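Local coordinates for protein sugar-binding transcriptional regulator, LacI family (Enterococcus faecalis, PDB 3CS3) that probably represses transcription as a LacI-family regulator, its deposited C-terminal part having the periplasmic-binding-protein-like fold that in relatives binds small effectors, often sugars, at residues Ala138-Glu143 with Phe182-Glu187; Ile190-Tyr195 with Lys205-Ile210. One frame throughout, in Å; residues are numbered along the deposited sequence.

Contact 1: residues Ala138-Glu143 with Phe182-Glu187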
ATOM      1  N   ALA A 138      11.704  24.982  -1.895  1.00 39.37           N
ATOM      2  CA  ALA A 138      11.779  26.440  -1.715  1.00 41.15           C
ATOM      3  C   ALA A 138      12.184  26.840  -0.303  1.00 43.44           C
ATOM      4  O   ALA A 138      12.877  27.835  -0.106  1.00 50.28           O
ATOM      5  CB  ALA A 138      10.457  27.099  -2.082  1.00 33.51           C
ATOM      6  N   VAL A 139      11.751  26.051   0.669  1.00 45.97           N
ATOM      7  CA  VAL A 139      12.031  26.320   2.071  1.00 45.91           C
ATOM      8  C   VAL A 139      13.390  25.746   2.498  1.00 44.85           C
ATOM      9  O   VAL A 139      14.119  26.381   3.269  1.00 43.53           O
ATOM     10  CB  VAL A 139      10.840  25.846   2.951  1.00 45.03           C
ATOM     11  CG1 VAL A 139      11.281  25.395   4.334  1.00 44.77           C
ATOM     12  CG2 VAL A 139       9.826  26.960   3.051  1.00 48.85           C
ATOM     13  N   SER A 140      13.722  24.563   1.972  1.00 40.69           N
ATOM     14  CA  SER A 140      14.994  23.896   2.252  1.00 38.85           C
ATOM     15  C   SER A 140      16.175  24.717   1.750  1.00 37.20           C
ATOM     16  O   SER A 140      17.095  24.994   2.515  1.00 35.24           O
ATOM     17  CB  SER A 140      15.038  22.506   1.615  1.00 38.03           C
ATOM     18  OG  SER A 140      14.014  21.679   2.122  1.00 47.62           O
ATOM     19  N   THR A 141      16.125  25.106   0.472  1.00 37.74           N
ATOM     20  CA  THR A 141      17.179  25.898  -0.167  1.00 38.42           C
ATOM     21  C   THR A 141      17.345  27.281   0.474  1.00 42.96           C
ATOM     22  O   THR A 141      18.474  27.725   0.674  1.00 47.60           O
ATOM     23  CB  THR A 141      16.944  26.057  -1.683  1.00 33.95           C
ATOM     24  OG1 THR A 141      15.676  26.680  -1.909  1.00 38.06           O
ATOM     25  CG2 THR A 141      16.968  24.701  -2.379  1.00 23.83           C
ATOM     26  N   ARG A 142      16.230  27.934   0.808  1.00 41.33           N
ATOM     27  CA  ARG A 142      16.241  29.227   1.507  1.00 42.38           C
ATOM     28  C   ARG A 142      16.966  29.170   2.857  1.00 48.62           C
ATOM     29  O   ARG A 142      17.805  30.027   3.152  1.00 50.67           O
ATOM     30  CB  ARG A 142      14.814  29.759   1.693  1.00 39.31           C
ATOM     31  CG  ARG A 142      14.691  31.011   2.564  1.00 46.61           C
ATOM     32  CD  ARG A 142      13.235  31.387   2.833  1.00 51.67           C
ATOM     33  NE  ARG A 142      12.602  30.545   3.851  1.00 65.33           N
ATOM     34  CZ  ARG A 142      11.310  30.596   4.184  1.00 66.22           C
ATOM     35  NH1 ARG A 142      10.837  29.789   5.124  1.00 57.34           N
ATOM     36  NH2 ARG A 142      10.484  31.444   3.581  1.00 59.48           N
ATOM     37  N   GLU A 143      16.655  28.155   3.662  1.00 49.46           N
ATOM     38  CA  GLU A 143      17.271  28.016   4.984  1.00 49.66           C
ATOM     39  C   GLU A 143      18.729  27.566   4.923  1.00 49.61           C
ATOM     40  O   GLU A 143      19.529  27.955   5.771  1.00 51.49           O
ATOM     41  CB  GLU A 143      16.465  27.075   5.876  1.00 51.32           C
ATOM     42  CG  GLU A 143      15.076  27.581   6.260  1.00 61.36           C
ATOM     43  CD  GLU A 143      15.105  28.795   7.177  1.00 69.53           C
ATOM     44  OE1 GLU A 143      15.948  28.840   8.101  1.00 74.41           O
ATOM     45  OE2 GLU A 143      14.270  29.700   6.977  1.00 66.77           O
ATOM     46  N   PHE A 182      18.489  14.804   2.927  1.00 34.44           N
ATOM     47  CA  PHE A 182      17.091  15.059   3.237  1.00 34.31           C
ATOM     48  C   PHE A 182      16.275  14.454   2.103  1.00 36.21           C
ATOM     49  O   PHE A 182      16.238  14.991   0.995  1.00 38.00           O
ATOM     50  CB  PHE A 182      16.829  16.558   3.420  1.00 34.13           C
ATOM     51  CG  PHE A 182      15.384  16.916   3.690  1.00 41.62           C
ATOM     52  CD1 PHE A 182      14.518  16.034   4.344  1.00 40.88           C
ATOM     53  CD2 PHE A 182      14.902  18.171   3.327  1.00 37.69           C
ATOM     54  CE1 PHE A 182      13.189  16.378   4.581  1.00 35.35           C
ATOM     55  CE2 PHE A 182      13.575  18.529   3.574  1.00 38.73           C
ATOM     56  CZ  PHE A 182      12.717  17.630   4.201  1.00 38.63           C
ATOM     57  N   ALA A 183      15.670  13.298   2.389  1.00 34.54           N
ATOM     58  CA  ALA A 183      14.783  12.619   1.449  1.00 35.49           C
ATOM     59  C   ALA A 183      13.394  13.208   1.621  1.00 36.16           C
ATOM     60  O   ALA A 183      12.922  13.363   2.745  1.00 40.53           O
ATOM     61  CB  ALA A 183      14.772  11.137   1.710  1.00 34.88           C
ATOM     62  N   PHE A 184      12.754  13.558   0.510  1.00 35.76           N
ATOM     63  CA  PHE A 184      11.500  14.316   0.556  1.00 34.07           C
ATOM     64  C   PHE A 184      10.303  13.431   0.894  1.00 36.53           C
ATOM     65  O   PHE A 184       9.241  13.940   1.263  1.00 34.60           O
ATOM     66  CB  PHE A 184      11.277  15.121  -0.736  1.00 33.90           C
ATOM     67  CG  PHE A 184      12.024  16.449  -0.781  1.00 38.99           C
ATOM     68  CD1 PHE A 184      11.623  17.452  -1.662  1.00 40.78           C
ATOM     69  CD2 PHE A 184      13.113  16.705   0.066  1.00 28.98           C
ATOM     70  CE1 PHE A 184      12.304  18.670  -1.724  1.00 39.10           C
ATOM     71  CE2 PHE A 184      13.794  17.922   0.015  1.00 36.90           C
ATOM     72  CZ  PHE A 184      13.384  18.909  -0.876  1.00 37.34           C
ATOM     73  N   ASN A 185      10.478  12.115   0.751  1.00 34.82           N
ATOM     74  CA  ASN A 185       9.623  11.155   1.448  1.00 36.01           C
ATOM     75  C   ASN A 185      10.353   9.930   1.987  1.00 38.30           C
ATOM     76  O   ASN A 185      11.495   9.662   1.600  1.00 44.52           O
ATOM     77  CB  ASN A 185       8.334  10.811   0.673  1.00 30.93           C
ATOM     78  CG  ASN A 185       8.546   9.861  -0.507  1.00 38.57           C
ATOM     79  OD1 ASN A 185       9.651   9.392  -0.805  1.00 29.12           O
ATOM     80  ND2 ASN A 185       7.447   9.567  -1.185  1.00 28.17           N
ATOM     81  N   ASP A 186       9.679   9.213   2.890  1.00 38.90           N
ATOM     82  CA  ASP A 186      10.190   8.005   3.541  1.00 35.18           C
ATOM     83  C   ASP A 186      10.489   6.868   2.568  1.00 34.78           C
ATOM     84  O   ASP A 186      11.406   6.093   2.793  1.00 35.65           O
ATOM     85  CB  ASP A 186       9.202   7.506   4.601  1.00 34.97           C
ATOM     86  CG  ASP A 186       9.441   8.122   5.980  1.00 46.43           C
ATOM     87  OD1 ASP A 186      10.122   9.167   6.090  1.00 37.60           O
ATOM     88  OD2 ASP A 186       8.942   7.547   6.969  1.00 47.81           O
ATOM     89  N   GLU A 187       9.715   6.775   1.494  1.00 36.00           N
ATOM     90  CA  GLU A 187       9.915   5.727   0.495  1.00 43.97           C
ATOM     91  C   GLU A 187      11.220   5.863  -0.263  1.00 42.49           C
ATOM     92  O   GLU A 187      11.897   4.859  -0.495  1.00 48.96           O
ATOM     93  CB  GLU A 187       8.764   5.700  -0.493  1.00 47.71           C
ATOM     94  CG  GLU A 187       7.451   5.332   0.133  1.00 60.43           C
ATOM     95  CD  GLU A 187       6.307   5.858  -0.674  1.00 72.14           C
ATOM     96  OE1 GLU A 187       6.323   5.642  -1.906  1.00 64.25           O
ATOM     97  OE2 GLU A 187       5.419   6.502  -0.079  1.00 71.89           O
TER
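Ser140, on the helix of residues 131-146, points its side chain at Phe182, near the end of strand 179-183, and Phe184, just past it, and its hydroxyl makes every close approach between 138-143 and 182-187. OG lies close to the plane of the Phe182 ring and meets its rim, 3.5 Å from CE2 of Phe182 and 3.8 Å from CD2 of the same ring. Phe182 reaches the helix because CG stands anti to the backbone N (chi1 178°), which carries the ring out from the sheet. Phe184 joins by another route: its CA-CB bond does not face the helix, but the ring swings round until CZ comes within 4.1 Å of Ser140 OG, an oblique approach. The two rings also meet each other, with CD2 of Phe184 3.9 Å above one face of Phe182, displaced toward the rim.

The backbones stay well apart, 9.1 Å between CA of Ser140 and CA of Phe182, and the Phe182 side chain and the serine hydroxymethyl bridge that gap. Leu123 of the neighbouring strand 121-125 touches both Ser140 and Phe182. This is helix-on-sheet packing in the alpha/beta lobe built on the four-stranded parallel sheet, as in periplasmic-binding-protein-like domains. Beyond the strand the chain turns into helix 186-196, where Asn185 is the N-cap, its OD1 accepting a hydrogen bond from Met188 N.

The buried Ser140 OG is hydrogen-bonded to the backbone O of Arg136, one turn earlier in the helix. With that bond made, the serine can meet the aromatic rim by van der Waals contact, at little polar cost.

Contact 2: residues Ile190-Tyr195 with Lys205-Ile210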
ATOM      1  N   ILE A 190      13.834   4.833   2.187  1.00 41.57           N
ATOM      2  CA  ILE A 190      13.918   3.366   2.269  1.00 42.74           C
ATOM      3  C   ILE A 190      14.729   2.802   1.098  1.00 42.31           C
ATOM      4  O   ILE A 190      15.523   1.877   1.276  1.00 48.71           O
ATOM      5  CB  ILE A 190      12.514   2.690   2.383  1.00 44.23           C
ATOM      6  CG1 ILE A 190      11.829   3.050   3.713  1.00 39.91           C
ATOM      7  CG2 ILE A 190      12.594   1.157   2.212  1.00 41.97           C
ATOM      8  CD1 ILE A 190      12.609   2.678   4.979  1.00 42.72           C
ATOM      9  N   GLY A 191      14.543   3.387  -0.084  1.00 47.19           N
ATOM     10  CA  GLY A 191      15.387   3.110  -1.251  1.00 49.67           C
ATOM     11  C   GLY A 191      16.867   3.351  -1.000  1.00 50.61           C
ATOM     12  O   GLY A 191      17.705   2.594  -1.481  1.00 54.01           O
ATOM     13  N   VAL A 192      17.179   4.401  -0.241  1.00 51.21           N
ATOM     14  CA  VAL A 192      18.558   4.691   0.158  1.00 54.98           C
ATOM     15  C   VAL A 192      19.085   3.603   1.101  1.00 54.38           C
ATOM     16  O   VAL A 192      20.200   3.119   0.907  1.00 53.66           O
ATOM     17  CB  VAL A 192      18.715   6.126   0.764  1.00 54.84           C
ATOM     18  CG1 VAL A 192      20.130   6.369   1.282  1.00 48.13           C
ATOM     19  CG2 VAL A 192      18.355   7.184  -0.272  1.00 49.20           C
ATOM     20  N   TYR A 193      18.271   3.210   2.091  1.00 51.75           N
ATOM     21  CA  TYR A 193      18.579   2.075   2.980  1.00 49.21           C
ATOM     22  C   TYR A 193      18.925   0.803   2.203  1.00 52.97           C
ATOM     23  O   TYR A 193      19.900   0.124   2.529  1.00 57.57           O
ATOM     24  CB  TYR A 193      17.404   1.766   3.905  1.00 42.98           C
ATOM     25  CG  TYR A 193      17.358   2.535   5.198  1.00 45.20           C
ATOM     26  CD1 TYR A 193      17.017   3.887   5.222  1.00 44.16           C
ATOM     27  CD2 TYR A 193      17.620   1.904   6.406  1.00 36.81           C
ATOM     28  CE1 TYR A 193      16.958   4.594   6.417  1.00 34.48           C
ATOM     29  CE2 TYR A 193      17.564   2.599   7.608  1.00 45.55           C
ATOM     30  CZ  TYR A 193      17.231   3.944   7.603  1.00 39.32           C
ATOM     31  OH  TYR A 193      17.171   4.638   8.786  1.00 46.11           O
ATOM     32  N   LYS A 194      18.122   0.500   1.182  1.00 52.67           N
ATOM     33  CA  LYS A 194      18.327  -0.672   0.323  1.00 61.81           C
ATOM     34  C   LYS A 194      19.725  -0.742  -0.286  1.00 65.32           C
ATOM     35  O   LYS A 194      20.399  -1.766  -0.166  1.00 69.13           O
ATOM     36  CB  LYS A 194      17.272  -0.736  -0.788  1.00 57.93           C
ATOM     37  CG  LYS A 194      16.227  -1.829  -0.620  1.00 62.48           C
ATOM     38  CD  LYS A 194      15.075  -1.430   0.298  1.00 57.24           C
ATOM     39  CE  LYS A 194      14.074  -2.579   0.418  1.00 59.81           C
ATOM     40  NZ  LYS A 194      12.699  -2.129   0.765  1.00 57.38           N
ATOM     41  N   TYR A 195      20.158   0.350  -0.917  1.00 66.41           N
ATOM     42  CA  TYR A 195      21.473   0.402  -1.556  1.00 67.20           C
ATOM     43  C   TYR A 195      22.631   0.391  -0.560  1.00 66.70           C
ATOM     44  O   TYR A 195      23.663  -0.227  -0.821  1.00 72.05           O
ATOM     45  CB  TYR A 195      21.589   1.610  -2.496  1.00 69.71           C
ATOM     46  CG  TYR A 195      22.882   1.626  -3.286  1.00 69.54           C
ATOM     47  CD1 TYR A 195      23.964   2.407  -2.877  1.00 71.18           C
ATOM     48  CD2 TYR A 195      23.032   0.841  -4.425  1.00 68.70           C
ATOM     49  CE1 TYR A 195      25.154   2.411  -3.589  1.00 78.92           C
ATOM     50  CE2 TYR A 195      24.219   0.837  -5.142  1.00 73.69           C
ATOM     51  CZ  TYR A 195      25.274   1.625  -4.719  1.00 74.37           C
ATOM     52  OH  TYR A 195      26.452   1.628  -5.428  1.00 81.26           O
ATOM     53  N   LYS A 205      25.853   6.765  10.628  1.00 63.69           N
ATOM     54  CA  LYS A 205      27.252   7.120  10.857  1.00 66.67           C
ATOM     55  C   LYS A 205      27.893   7.724   9.601  1.00 67.25           C
ATOM     56  O   LYS A 205      28.304   8.888   9.608  1.00 65.13           O
ATOM     57  CB  LYS A 205      28.041   5.890  11.333  1.00 69.35           C
ATOM     58  CG  LYS A 205      29.529   6.134  11.579  1.00 79.61           C
ATOM     59  CD  LYS A 205      30.311   4.829  11.558  1.00 84.80           C
ATOM     60  CE  LYS A 205      31.806   5.069  11.416  1.00 91.29           C
ATOM     61  NZ  LYS A 205      32.531   3.802  11.104  1.00 91.49           N
ATOM     62  N   ASP A 206      27.969   6.928   8.534  1.00 65.65           N
ATOM     63  CA  ASP A 206      28.617   7.335   7.283  1.00 66.89           C
ATOM     64  C   ASP A 206      27.666   8.116   6.390  1.00 65.50           C
ATOM     65  O   ASP A 206      28.089   8.974   5.616  1.00 67.91           O
ATOM     66  CB  ASP A 206      29.136   6.113   6.518  1.00 72.96           C
ATOM     67  CG  ASP A 206      30.040   5.227   7.359  1.00 78.37           C
ATOM     68  OD1 ASP A 206      30.764   5.752   8.235  1.00 76.76           O
ATOM     69  OD2 ASP A 206      30.030   3.999   7.133  1.00 84.78           O
ATOM     70  N   ILE A 207      26.384   7.788   6.492  1.00 63.28           N
ATOM     71  CA  ILE A 207      25.338   8.472   5.747  1.00 61.60           C
ATOM     72  C   ILE A 207      24.170   8.779   6.684  1.00 57.17           C
ATOM     73  O   ILE A 207      23.564   7.875   7.260  1.00 63.38           O
ATOM     74  CB  ILE A 207      24.910   7.685   4.457  1.00 62.10           C
ATOM     75  CG1 ILE A 207      23.625   8.265   3.854  1.00 58.73           C
ATOM     76  CG2 ILE A 207      24.777   6.179   4.729  1.00 68.36           C
ATOM     77  CD1 ILE A 207      23.444   7.960   2.376  1.00 62.65           C
ATOM     78  N   ARG A 208      23.890  10.067   6.856  1.00 52.37           N
ATOM     79  CA  ARG A 208      22.844  10.522   7.765  1.00 49.01           C
ATOM     80  C   ARG A 208      21.621  10.989   6.979  1.00 46.20           C
ATOM     81  O   ARG A 208      21.746  11.777   6.040  1.00 41.26           O
ATOM     82  CB  ARG A 208      23.366  11.643   8.663  1.00 49.16           C
ATOM     83  CG  ARG A 208      24.624  11.294   9.440  1.00 54.51           C
ATOM     84  CD  ARG A 208      24.995  12.400  10.425  1.00 61.99           C
ATOM     85  NE  ARG A 208      25.534  13.590   9.767  1.00 66.21           N
ATOM     86  CZ  ARG A 208      25.992  14.665  10.406  1.00 64.59           C
ATOM     87  NH1 ARG A 208      25.982  14.714  11.730  1.00 69.40           N
ATOM     88  NH2 ARG A 208      26.461  15.696   9.718  1.00 58.99           N
ATOM     89  N   ILE A 209      20.442  10.500   7.364  1.00 44.00           N
ATOM     90  CA  ILE A 209      19.225  10.734   6.586  1.00 39.23           C
ATOM     91  C   ILE A 209      18.024  11.198   7.422  1.00 39.02           C
ATOM     92  O   ILE A 209      17.841  10.769   8.558  1.00 43.08           O
ATOM     93  CB  ILE A 209      18.886   9.496   5.681  1.00 44.27           C
ATOM     94  CG1 ILE A 209      17.816   9.830   4.633  1.00 35.82           C
ATOM     95  CG2 ILE A 209      18.499   8.280   6.516  1.00 44.28           C
ATOM     96  CD1 ILE A 209      17.921   8.998   3.363  1.00 42.74           C
ATOM     97  N   ILE A 210      17.248  12.130   6.868  1.00 43.72           N
ATOM     98  CA  ILE A 210      15.927  12.486   7.401  1.00 36.37           C
ATOM     99  C   ILE A 210      14.903  12.379   6.271  1.00 37.22           C
ATOM    100  O   ILE A 210      15.136  12.877   5.167  1.00 40.51           O
ATOM    101  CB  ILE A 210      15.883  13.903   8.034  1.00 34.03           C
ATOM    102  CG1 ILE A 210      16.926  14.035   9.147  1.00 36.51           C
ATOM    103  CG2 ILE A 210      14.485  14.205   8.604  1.00 30.98           C
ATOM    104  CD1 ILE A 210      16.925  15.374   9.859  1.00 37.14           C
TER
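The segment 190-195 of helix 186-196 runs nearly antiparallel to strand 207-210, at 160° between their directions, with the two axes 10.3 Å apart at closest approach. Val192 points at the strand, its CA nearest that of Ile209. The two side chains meet end on: CD1 of Ile209 comes 4.0 Å from CB of Val192 and lies about as near to both methyls of the valine. Ile207 approaches the same valine obliquely, its CD1 3.8 Å from Val192 CG1. That methyl is anti to the backbone N of Val192 (chi1 175°), a setting that brings it within reach of both isoleucines.

Tyr193 adds a second point of contact. Its ring slants past Ile209, with CE1 4.0 Å from CG2 of the isoleucine, so the two branches of Ile209 serve different partners, CD1 the valine and CG2 the tyrosine. The phenol OH continues to the backbone O of Pro223, with which it is hydrogen-bonded.

Helix and strand are the last two elements of a beta-alpha-beta unit that starts with strand 179-183, whose Val181 touches both Ile207 and Ile209. The four side chains that meet are buried, and the atoms that touch are methyl, methine and aromatic carbons. Cohesion across this interface is therefore dispersive and hydrophobic, while the one polar group among these side chains, the tyrosine hydroxyl, is satisfied by a main-chain carbonyl beyond it.

Both contacts are buried, but the centre of contact 1 lies about 11 Å from the centre of the chain, that of contact 2 about 19 Å. They set helices against opposite faces of the same four-stranded parallel sheet: contact 1 brings helix 131-146 to the inner strand 179-183, contact 2 brings helix 186-196 to the edge strand 207-210. These strands are neighbours, joined by a probable hydrogen bond from Ala183 N to Ile210 O (2.9 Å), and helix 186-196 begins in contact 1 and packs in contact 2. The chemistry differs: a small patch of serine hydroxyl and aromatic rim in contact 1, a larger apolar interface of aliphatic side chains and a tyrosine ring in contact 2 (77 against 163 Å² buried).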